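Local coordinates for protein chitinase (Chromobacterium violaceum, PDB 4TXG) that probably hydrolyses the glycosidic bonds of chitin, as a family 18 glycoside hydrolase with chitin-binding capacity, at residues R378-E381 with T382-G385. Sequence-based numbering, arbitrary orientation.
Sequences RGME and TFQG
M380 and F383 are joined through the backbone: F383 N donates to M380 O over 2.9 Å, with 162° at the hydrogen. This bond closes a type II' beta turn from M380 to F383. E381 supplies a positive phi and T382 follows at the third position.

The polar contact is between the E381 and Q384 side chains. Q384 NE2 gives a hydrogen to E381 OE1 at 2.9 Å, reaching that oxygen nearly along its C-O axis, while the carboxylate and amide planes stand 44° apart. Because the Q384 chain bends at chi2 (94°), its amide folds back over the turn. There Q384 OE1 also accepts from T382 N at 3.2 Å, a less direct bond whose donor sits well above the carbonyl plane. One amide thus ties the E381 carboxylate to the backbone at T382, and having both its ends engaged should restrict its rotation.

The turn belongs to the loop that leads from helix 374-377 to strand 391-395 in the TIM barrel of the GH18 domain; strand 391-395 runs parallel to strand 365-371 in the barrel sheet.

Apolar contact is made where the M380 and F383 side chains run alongside each other in the same direction. The bend at M380 chi3 brings its methyl against the ring, CE lying 3.6 Å from F383 CE2. Both residues are buried against strand 365-371, M380 on P371 and F383 on V370, whereas E381 touches N339 of helix 338-360 and F666.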
ATOM      1  N   ARG A 378       8.351 -10.173   4.756  1.00  6.70           N
ATOM      2  CA  ARG A 378       8.890 -11.328   5.475  1.00  6.65           C
ATOM      3  C   ARG A 378       9.118 -10.974   6.950  1.00  8.68           C
ATOM      4  O   ARG A 378       9.151 -11.849   7.811  1.00  9.37           O
ATOM      5  CB  ARG A 378      10.190 -11.816   4.831  1.00  9.06           C
ATOM      6  CG  ARG A 378      10.756 -13.082   5.461  1.00 11.71           C
ATOM      7  CD  ARG A 378      11.911 -13.625   4.635  1.00 10.80           C
ATOM      8  NE  ARG A 378      11.490 -14.033   3.297  1.00 11.07           N
ATOM      9  CZ  ARG A 378      11.188 -15.283   2.951  1.00 10.49           C
ATOM     10  NH1 ARG A 378      11.249 -16.256   3.844  1.00  7.81           N
ATOM     11  NH2 ARG A 378      10.829 -15.559   1.699  1.00 10.99           N
ATOM     12  N   GLY A 379       9.253  -9.683   7.237  1.00  6.71           N
ATOM     13  CA  GLY A 379       9.439  -9.230   8.603  1.00  6.89           C
ATOM     14  C   GLY A 379       8.182  -8.645   9.226  1.00  7.34           C
ATOM     15  O   GLY A 379       8.259  -7.958  10.235  1.00  7.61           O
ATOM     16  N   MET A 380       7.024  -8.916   8.634  1.00  6.52           N
ATOM     17  CA  MET A 380       5.780  -8.347   9.153  1.00  6.40           C
ATOM     18  C   MET A 380       4.756  -9.414   9.562  1.00  6.49           C
ATOM     19  O   MET A 380       3.541  -9.181   9.493  1.00  7.73           O
ATOM     20  CB  MET A 380       5.206  -7.371   8.112  1.00  8.93           C
ATOM     21  CG  MET A 380       6.148  -6.168   7.913  1.00  8.01           C
ATOM     22  SD  MET A 380       5.802  -5.073   6.527  1.00  8.47           S
ATOM     23  CE  MET A 380       4.207  -4.443   7.022  1.00  9.39           C
ATOM     24  N   GLU A 381       5.273 -10.562  10.012  1.00  7.63           N
ATOM     25  CA  GLU A 381       4.475 -11.658  10.563  1.00  6.96           C
ATOM     26  C   GLU A 381       3.344 -12.031   9.598  1.00  6.79           C
ATOM     27  O   GLU A 381       3.632 -12.424   8.475  1.00  8.23           O
ATOM     28  CB  GLU A 381       3.975 -11.282  11.968  1.00  7.98           C
ATOM     29  CG  GLU A 381       5.195 -11.033  12.898  1.00  7.78           C
ATOM     30  CD  GLU A 381       4.864 -10.896  14.375  1.00 14.92           C
ATOM     31  OE1 GLU A 381       3.684 -11.072  14.755  1.00 17.03           O
ATOM     32  OE2 GLU A 381       5.807 -10.622  15.165  1.00 17.25           O
ATOM     33  N   THR A 382       2.086 -11.896  10.011  1.00  6.90           N
ATOM     34  CA  THR A 382       0.959 -12.127   9.098  1.00  6.66           C
ATOM     35  C   THR A 382       0.128 -10.861   8.860  1.00  9.81           C
ATOM     36  O   THR A 382      -1.040 -10.942   8.463  1.00  7.61           O
ATOM     37  CB  THR A 382       0.016 -13.235   9.627  1.00  6.95           C
ATOM     38  OG1 THR A 382      -0.570 -12.826  10.875  1.00  7.99           O
ATOM     39  CG2 THR A 382       0.776 -14.534   9.838  1.00 10.62           C
ATOM     40  N   PHE A 383       0.734  -9.701   9.081  1.00  6.28           N
ATOM     41  CA  PHE A 383       0.026  -8.421   8.972  1.00  6.11           C
ATOM     42  C   PHE A 383      -1.295  -8.458   9.746  1.00  7.33           C
ATOM     43  O   PHE A 383      -2.365  -8.153   9.209  1.00  6.58           O
ATOM     44  CB  PHE A 383      -0.218  -8.046   7.503  1.00  7.91           C
ATOM     45  CG  PHE A 383      -0.117  -6.563   7.252  1.00  7.59           C
ATOM     46  CD1 PHE A 383      -0.806  -5.669   8.063  1.00 13.20           C
ATOM     47  CD2 PHE A 383       0.702  -6.064   6.252  1.00 11.88           C
ATOM     48  CE1 PHE A 383      -0.711  -4.307   7.857  1.00 12.69           C
ATOM     49  CE2 PHE A 383       0.801  -4.695   6.049  1.00  9.79           C
ATOM     50  CZ  PHE A 383       0.100  -3.826   6.852  1.00 10.35           C
ATOM     51  N   GLN A 384      -1.198  -8.842  11.014  1.00  7.71           N
ATOM     52  CA  GLN A 384      -2.359  -8.944  11.888  1.00  6.65           C
ATOM     53  C   GLN A 384      -3.175  -7.644  11.935  1.00  9.51           C
ATOM     54  O   GLN A 384      -4.387  -7.675  12.148  1.00 11.09           O
ATOM     55  CB  GLN A 384      -1.906  -9.329  13.302  1.00  6.91           C
ATOM     56  CG  GLN A 384      -1.303 -10.741  13.412  1.00  9.16           C
ATOM     57  CD  GLN A 384       0.205 -10.757  13.283  1.00 11.68           C
ATOM     58  OE1 GLN A 384       0.767 -10.164  12.356  1.00 14.42           O
ATOM     59  NE2 GLN A 384       0.878 -11.441  14.216  1.00 12.47           N
ATOM     60  N   GLY A 385      -2.511  -6.516  11.699  1.00  7.87           N
ATOM     61  CA  GLY A 385      -3.157  -5.213  11.743  1.00  8.64           C
ATOM     62  C   GLY A 385      -4.179  -4.934  10.644  1.00  9.88           C
ATOM     63  O   GLY A 385      -4.914  -3.957  10.735  1.00  7.24           O
TER